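PDB 3GIP: N-acyl-D-glutamate deacylase from Bordetella bronchiseptica, which catalyses the zinc-dependent hydrolysis of N-acyl-D-glutamate, releasing D-glutamate, as a member of the amidohydrolase superfamily. Local coordinates for residues 252-255 / 256-259; 293-296 / 297-301; 319-322 / 323-327. All coordinates share one frame; numbering follows the deposited sequence.

Overall arrangement
The three interactions follow one another along the chain. Interactions 1 and 2 each send a side chain toward the zinc ion, which is bound at C95, H218 and H248, while interaction 3 lies further out. Interactions 1 and 2, with centres 15 Å apart, touch each other: M252 CE lies 4.0 Å from R295 NH1, and M253 CE packs 4.2 Å from I299 CG1. The side chains of M252 and R295 come within about 10 and 9 Å of the zinc, and both touch the same formate, which R295 binds. The centre of interaction 3 is 14 Å from that of interaction 2, the nearest atoms being about 6 Å apart, and 28 Å from that of interaction 1.

Interaction 1. Residues 252-255 / 256-259; sequences MMPQ and NWGR
N256 N donates to M253 O over 2.8 Å, at an N-H...O angle of 155°. One residue further on, W257 N reaches P254 O in a longer bond of 3.2 Å. These two i to i+3 bonds coil residues 253-257 into a short 3-10 turn. Water 1 gives a proton to P254 O and another to W257 O, each over 2.8 Å, so P254 O takes a second proton and the turn is tied to the residues that follow. The chain then reverses in a type II beta turn from N256 to R259, closed by R259 N to N256 O at 3.2 Å; G258 holds the positive phi (102°) that this turn needs at its third position.

The indole of W257 folds back against the turn. With CG beside its own backbone N (chi1 -68°), one face of the ring is turned to P254, whose CA stands 3.6 Å from the centroid of the five-membered ring of W257, almost on its normal: a CH-pi contact over the face. Further out, P254 CG packs 4.0 Å from W257 CZ2, the two side chains pointing the same way. W257 NE1 is bonded to A345 O, which helps fix the ring's rotation, and Q255 NE2 reaches D224.

The whole turn lies in the loop between strand 243-246 and helix 260-272, with R259 salt-bridged to E227 of helix 226-240 and G258 N bonded to E350 of helix 348-356.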
loop_
_atom_site.group_PDB
_atom_site.type_symbol
_atom_site.label_atom_id
_atom_site.label_comp_id
_atom_site.label_asym_id
_atom_site.label_seq_id
_atom_site.Cartn_x
_atom_site.Cartn_y
_atom_site.Cartn_z
ATOM N N MET A 252 -5.216 -14.519 -10.732
ATOM C CA MET A 252 -5.556 -15.623 -9.842
ATOM C C MET A 252 -6.135 -16.843 -10.549
ATOM O O MET A 252 -6.913 -16.713 -11.495
ATOM C CB MET A 252 -6.540 -15.135 -8.777
ATOM C CG MET A 252 -5.983 -14.017 -7.900
ATOM S SD MET A 252 -7.174 -13.489 -6.645
ATOM C CE MET A 252 -7.046 -14.863 -5.480
ATOM N N MET A 253 -5.748 -18.017 -10.051
ATOM C CA MET A 253 -6.164 -19.324 -10.568
ATOM C C MET A 253 -5.376 -19.720 -11.818
ATOM O O MET A 253 -5.175 -18.916 -12.727
ATOM C CB MET A 253 -7.673 -19.347 -10.824
ATOM C CG MET A 253 -8.486 -19.097 -9.555
ATOM S SD MET A 253 -10.262 -19.309 -9.765
ATOM C CE MET A 253 -10.413 -21.025 -9.477
ATOM N N PRO A 254 -4.921 -20.981 -11.874
ATOM C CA PRO A 254 -4.137 -21.537 -12.980
ATOM C C PRO A 254 -4.589 -21.223 -14.401
ATOM O O PRO A 254 -3.758 -20.970 -15.267
ATOM C CB PRO A 254 -4.148 -23.034 -12.690
ATOM C CG PRO A 254 -4.172 -23.076 -11.203
ATOM C CD PRO A 254 -5.207 -22.024 -10.872
ATOM N N GLN A 255 -5.894 -21.245 -14.647
ATOM C CA GLN A 255 -6.393 -20.976 -15.990
ATOM C C GLN A 255 -6.116 -19.542 -16.430
ATOM O O GLN A 255 -6.177 -19.231 -17.618
ATOM C CB GLN A 255 -7.903 -21.251 -16.080
ATOM C CG GLN A 255 -8.767 -20.311 -15.255
ATOM C CD GLN A 255 -9.054 -20.837 -13.865
ATOM O OE1 GLN A 255 -8.280 -21.619 -13.311
ATOM N NE2 GLN A 255 -10.170 -20.401 -13.286
ATOM N N ASN A 256 -5.797 -18.677 -15.475
ATOM C CA ASN A 256 -5.535 -17.276 -15.775
ATOM C C ASN A 256 -4.064 -16.890 -15.699
ATOM O O ASN A 256 -3.700 -15.756 -15.995
ATOM C CB ASN A 256 -6.350 -16.393 -14.833
ATOM C CG ASN A 256 -7.833 -16.664 -14.940
ATOM O OD1 ASN A 256 -8.507 -16.934 -13.942
ATOM N ND2 ASN A 256 -8.351 -16.600 -16.157
ATOM N N TRP A 257 -3.211 -17.828 -15.304
ATOM C CA TRP A 257 -1.794 -17.517 -15.216
ATOM C C TRP A 257 -1.240 -17.140 -16.583
ATOM O O TRP A 257 -1.462 -17.842 -17.575
ATOM C CB TRP A 257 -1.024 -18.707 -14.648
ATOM C CG TRP A 257 -1.331 -18.978 -13.206
ATOM C CD1 TRP A 257 -2.119 -18.229 -12.370
ATOM C CD2 TRP A 257 -0.832 -20.063 -12.423
ATOM N NE1 TRP A 257 -2.136 -18.787 -11.112
ATOM C CE2 TRP A 257 -1.354 -19.913 -11.118
ATOM C CE3 TRP A 257 0.010 -21.150 -12.696
ATOM C CZ2 TRP A 257 -1.060 -20.813 -10.086
ATOM C CZ3 TRP A 257 0.301 -22.042 -11.670
ATOM C CH2 TRP A 257 -0.234 -21.867 -10.381
ATOM N N GLY A 258 -0.540 -16.011 -16.633
ATOM C CA GLY A 258 0.048 -15.553 -17.877
ATOM C C GLY A 258 -0.715 -14.433 -18.554
ATOM O O GLY A 258 -0.199 -13.790 -19.472
ATOM N N ARG A 259 -1.941 -14.186 -18.104
ATOM C CA ARG A 259 -2.756 -13.142 -18.710
ATOM C C ARG A 259 -2.244 -11.728 -18.466
ATOM O O ARG A 259 -2.768 -10.776 -19.044
ATOM C CB ARG A 259 -4.211 -13.274 -18.248
ATOM C CG ARG A 259 -4.874 -14.557 -18.750
ATOM C CD ARG A 259 -6.324 -14.673 -18.319
ATOM N NE ARG A 259 -7.173 -13.661 -18.938
ATOM C CZ ARG A 259 -8.480 -13.562 -18.723
ATOM N NH1 ARG A 259 -9.081 -14.415 -17.906
ATOM N NH2 ARG A 259 -9.186 -12.609 -19.317
HETATM O O HOH W 1 -2.942 -20.250 -17.862
#

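Interaction 2. Residues 293-296 / 297-301; sequences PERA and ETIDD. With FMT (formic acid), chain E.
R295 O collects three protons from the residues just after it. T298 N donates to it over 3.0 Å from above the carbonyl plane, whereas I299 N arrives within that plane at 3.1 Å. The third donor is T298 OG1, 3.2 Å from the same R295 O; chi1 of 61° sets the hydroxyl between its own backbone N and carbonyl carbon, turned back to the acceptor. Two amides and a hydroxyl thus grip one carbonyl and hold the turn that follows the 3-10 segment 293-295.

Water adds a further tie. Water 2 donates to E294 O over 2.7 Å and accepts from E297 N at 2.9 Å, joining two backbone groups that do not meet directly.

The end of R295 makes hydrogen bonds of another kind, to a bound ligand. Extended from CG to NE, the side chain carries its guanidinium away from the turn to a formate. R295 NH1 donates to formate O1 (2.7 Å, 168°) and R295 NH2 to formate O2 (2.9 Å, 173°), a nearly straight, two-pronged pairing with the formate carbon lying in the guanidinium plane at its edge. S287 OG also bonds the formate, and Y343 makes a cation-pi contact with R295.

Apolar packing is slight: R295 and I299 run side by side, with R295 CD 4.1 Å from I299 CD1, while A296 sits against T330 of helix 329-336.

An arginine paired through both terminal nitrogens with a carboxylate, near the zinc site, is a classic carboxylate-recognition arrangement. Although the formate probably came from the crystallisation liquor, its position is consistent with a pocket for a carboxylate of the N-acyl-D-glutamate substrate.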
loop_
_atom_site.group_PDB
_atom_site.type_symbol
_atom_site.label_atom_id
_atom_site.label_comp_id
_atom_site.label_asym_id
_atom_site.label_seq_id
_atom_site.Cartn_x
_atom_site.Cartn_y
_atom_site.Cartn_z
ATOM N N PRO A 293 -17.182 -17.212 0.580
ATOM C CA PRO A 293 -17.726 -18.563 0.423
ATOM C C PRO A 293 -17.795 -19.069 -1.015
ATOM O O PRO A 293 -17.669 -20.269 -1.260
ATOM C CB PRO A 293 -19.105 -18.453 1.067
ATOM C CG PRO A 293 -18.881 -17.444 2.146
ATOM C CD PRO A 293 -18.065 -16.390 1.425
ATOM N N GLU A 294 -17.989 -18.157 -1.962
ATOM C CA GLU A 294 -18.083 -18.537 -3.365
ATOM C C GLU A 294 -16.782 -19.120 -3.913
ATOM O O GLU A 294 -16.763 -19.677 -5.011
ATOM C CB GLU A 294 -18.508 -17.337 -4.215
ATOM C CG GLU A 294 -19.875 -16.764 -3.849
ATOM C CD GLU A 294 -19.789 -15.626 -2.844
ATOM O OE1 GLU A 294 -19.240 -15.829 -1.744
ATOM O OE2 GLU A 294 -20.278 -14.520 -3.160
ATOM N N ARG A 295 -15.699 -18.991 -3.149
ATOM C CA ARG A 295 -14.396 -19.513 -3.565
ATOM C C ARG A 295 -14.096 -20.859 -2.910
ATOM O O ARG A 295 -13.090 -21.500 -3.221
ATOM C CB ARG A 295 -13.283 -18.527 -3.194
ATOM C CG ARG A 295 -13.342 -17.194 -3.922
ATOM C CD ARG A 295 -12.194 -16.305 -3.483
ATOM N NE ARG A 295 -12.190 -15.011 -4.160
ATOM C CZ ARG A 295 -11.248 -14.090 -3.992
ATOM N NH1 ARG A 295 -10.234 -14.320 -3.170
ATOM N NH2 ARG A 295 -11.316 -12.936 -4.645
ATOM N N ALA A 296 -14.976 -21.287 -2.008
ATOM C CA ALA A 296 -14.794 -22.541 -1.282
ATOM C C ALA A 296 -14.499 -23.750 -2.165
ATOM O O ALA A 296 -13.727 -24.631 -1.778
ATOM C CB ALA A 296 -16.022 -22.819 -0.418
ATOM N N GLU A 297 -15.109 -23.797 -3.347
ATOM C CA GLU A 297 -14.904 -24.920 -4.253
ATOM C C GLU A 297 -14.116 -24.559 -5.512
ATOM O O GLU A 297 -14.096 -25.332 -6.470
ATOM C CB GLU A 297 -16.250 -25.520 -4.669
ATOM C CG GLU A 297 -17.079 -26.128 -3.538
ATOM C CD GLU A 297 -16.367 -27.254 -2.809
ATOM O OE1 GLU A 297 -15.500 -27.917 -3.418
ATOM O OE2 GLU A 297 -16.690 -27.488 -1.627
ATOM N N THR A 298 -13.478 -23.395 -5.522
ATOM C CA THR A 298 -12.701 -22.991 -6.692
ATOM C C THR A 298 -11.217 -22.834 -6.380
ATOM O O THR A 298 -10.380 -22.897 -7.279
ATOM C CB THR A 298 -13.225 -21.669 -7.306
ATOM O OG1 THR A 298 -13.126 -20.614 -6.345
ATOM C CG2 THR A 298 -14.679 -21.821 -7.741
ATOM N N ILE A 299 -10.891 -22.637 -5.107
ATOM C CA ILE A 299 -9.500 -22.484 -4.693
ATOM C C ILE A 299 -9.219 -23.398 -3.510
ATOM O O ILE A 299 -9.944 -23.372 -2.516
ATOM C CB ILE A 299 -9.188 -21.022 -4.275
ATOM C CG1 ILE A 299 -9.431 -20.076 -5.454
ATOM C CG2 ILE A 299 -7.747 -20.915 -3.785
ATOM C CD1 ILE A 299 -9.189 -18.605 -5.130
ATOM N N ASP A 300 -8.174 -24.217 -3.622
ATOM C CA ASP A 300 -7.801 -25.114 -2.537
ATOM C C ASP A 300 -6.887 -24.397 -1.548
ATOM O O ASP A 300 -6.338 -23.331 -1.841
ATOM C CB ASP A 300 -7.086 -26.362 -3.068
ATOM C CG ASP A 300 -8.031 -27.345 -3.739
ATOM O OD1 ASP A 300 -9.244 -27.329 -3.434
ATOM O OD2 ASP A 300 -7.550 -28.153 -4.561
ATOM N N ASP A 301 -6.737 -24.995 -0.373
ATOM C CA ASP A 301 -5.895 -24.459 0.688
ATOM C C ASP A 301 -6.249 -23.066 1.192
ATOM O O ASP A 301 -5.374 -22.311 1.617
ATOM C CB ASP A 301 -4.416 -24.509 0.279
ATOM C CG ASP A 301 -3.832 -25.912 0.392
ATOM O OD1 ASP A 301 -4.575 -26.824 0.800
ATOM O OD2 ASP A 301 -2.637 -26.107 0.079
HETATM C C FMT E . -8.172 -11.441 -3.585
HETATM O O1 FMT E . -8.137 -12.557 -3.129
HETATM O O2 FMT E . -9.328 -10.949 -4.046
HETATM O O HOH W 2 -17.236 -22.325 -4.751
HETATM O O HOH W 3 -11.504 -25.789 -3.727
#

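Interaction 3. Residues 319-322 / 323-327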
loop_
_atom_site.group_PDB
_atom_site.type_symbol
_atom_site.label_atom_id
_atom_site.label_comp_id
_atom_site.label_asym_id
_atom_site.label_seq_id
_atom_site.Cartn_x
_atom_site.Cartn_y
_atom_site.Cartn_z
ATOM N N ALA A 319 -10.789 -26.615 4.279
ATOM C CA ALA A 319 -11.140 -28.019 4.079
ATOM C C ALA A 319 -11.042 -28.833 5.364
ATOM O O ALA A 319 -11.847 -29.737 5.587
ATOM C CB ALA A 319 -10.257 -28.639 2.998
ATOM N N ASP A 320 -10.060 -28.518 6.208
ATOM C CA ASP A 320 -9.889 -29.235 7.471
ATOM C C ASP A 320 -11.007 -28.866 8.436
ATOM O O ASP A 320 -11.514 -29.717 9.167
ATOM C CB ASP A 320 -8.540 -28.901 8.123
ATOM C CG ASP A 320 -7.361 -29.498 7.380
ATOM O OD1 ASP A 320 -7.570 -30.380 6.518
ATOM O OD2 ASP A 320 -6.217 -29.091 7.674
ATOM N N ILE A 321 -11.383 -27.591 8.441
ATOM C CA ILE A 321 -12.449 -27.123 9.315
ATOM C C ILE A 321 -13.754 -27.806 8.919
ATOM O O ILE A 321 -14.469 -28.344 9.767
ATOM C CB ILE A 321 -12.620 -25.597 9.200
ATOM C CG1 ILE A 321 -11.350 -24.900 9.688
ATOM C CG2 ILE A 321 -13.831 -25.148 10.018
ATOM C CD1 ILE A 321 -11.295 -23.410 9.367
ATOM N N ALA A 322 -14.055 -27.792 7.624
ATOM C CA ALA A 322 -15.274 -28.412 7.115
ATOM C C ALA A 322 -15.330 -29.899 7.448
ATOM O O ALA A 322 -16.360 -30.412 7.885
ATOM C CB ALA A 322 -15.370 -28.208 5.609
ATOM N N ALA A 323 -14.220 -30.596 7.239
ATOM C CA ALA A 323 -14.172 -32.026 7.523
ATOM C C ALA A 323 -14.430 -32.294 9.002
ATOM O O ALA A 323 -15.130 -33.241 9.362
ATOM C CB ALA A 323 -12.816 -32.589 7.116
ATOM N N ARG A 324 -13.860 -31.458 9.861
ATOM C CA ARG A 324 -14.031 -31.622 11.298
ATOM C C ARG A 324 -15.473 -31.379 11.732
ATOM O O ARG A 324 -15.974 -32.040 12.640
ATOM C CB ARG A 324 -13.091 -30.673 12.052
ATOM C CG ARG A 324 -13.161 -30.821 13.565
ATOM C CD ARG A 324 -12.031 -30.077 14.263
ATOM N NE ARG A 324 -12.133 -28.623 14.143
ATOM C CZ ARG A 324 -11.297 -27.865 13.438
ATOM N NH1 ARG A 324 -10.288 -28.412 12.770
ATOM N NH2 ARG A 324 -11.451 -26.549 13.425
ATOM N N TRP A 325 -16.142 -30.434 11.077
ATOM C CA TRP A 325 -17.524 -30.108 11.414
ATOM C C TRP A 325 -18.532 -31.015 10.723
ATOM O O TRP A 325 -19.711 -31.023 11.075
ATOM C CB TRP A 325 -17.828 -28.653 11.053
ATOM C CG TRP A 325 -17.049 -27.651 11.855
ATOM C CD1 TRP A 325 -16.301 -27.895 12.970
ATOM C CD2 TRP A 325 -16.979 -26.241 11.622
ATOM N NE1 TRP A 325 -15.769 -26.721 13.450
ATOM C CE2 TRP A 325 -16.170 -25.689 12.640
ATOM C CE3 TRP A 325 -17.522 -25.388 10.651
ATOM C CZ2 TRP A 325 -15.893 -24.319 12.718
ATOM C CZ3 TRP A 325 -17.246 -24.023 10.727
ATOM C CH2 TRP A 325 -16.438 -23.505 11.754
ATOM N N GLY A 326 -18.070 -31.766 9.731
ATOM C CA GLY A 326 -18.960 -32.662 9.013
ATOM C C GLY A 326 -19.896 -31.963 8.042
ATOM O O GLY A 326 -21.016 -32.423 7.814
ATOM N N CYS A 327 -19.445 -30.848 7.472
ATOM C CA CYS A 327 -20.242 -30.091 6.506
ATOM C C CYS A 327 -19.364 -29.761 5.301
ATOM O O CYS A 327 -18.158 -30.025 5.325
ATOM C CB CYS A 327 -20.765 -28.794 7.135
ATOM S SG CYS A 327 -19.477 -27.614 7.622
#
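I321 lays its CG2 methyl on the indole of W325, one helical turn later, 3.3 Å from the centroid of the six-membered ring and nearly on its normal. This CH-pi contact sits at the end of helix 318-325, which a Schellman motif closes with G326 as its C-prime residue. The ring comes back along the helix because W325 CG lies beside its own backbone N (chi1 -65°), and I321 O approaches the same face, 3.4 Å from W325 CG. The two side chains point the same way, methyl against ring.

R324 takes another course. Its CG is opposite the backbone N (chi1 -177°), but the chain bends at its third torsion, bringing the guanidinium back so that I321 CA lies over one of its faces. R324 NH2 passes 4.1 Å from I321 CG1 and forms a salt bridge with E316, which helps fix the folded chain across the isoleucine.

Beneath these side chains run ordinary helical bonds, A323 N to A319 O, R324 N to D320 O and W325 N to I321 O, each 3.0 Å long. At the end the pattern changes: positive phi at G326 turns the chain back, and C327 N reaches A322 O over 3.1 Å at 161°, while G326 N makes only a weak bond to A323 O at 3.3 Å. A second weak bond runs from G326 N to A322 O.

Helix 329-336 covers one flank, where A322 meets A332 and W325 meets R335 and L336; the indole also meets the ring of H310. The reversal leaves little room beside the buried alanine: A322 CB lies 3.3 Å from C327 O.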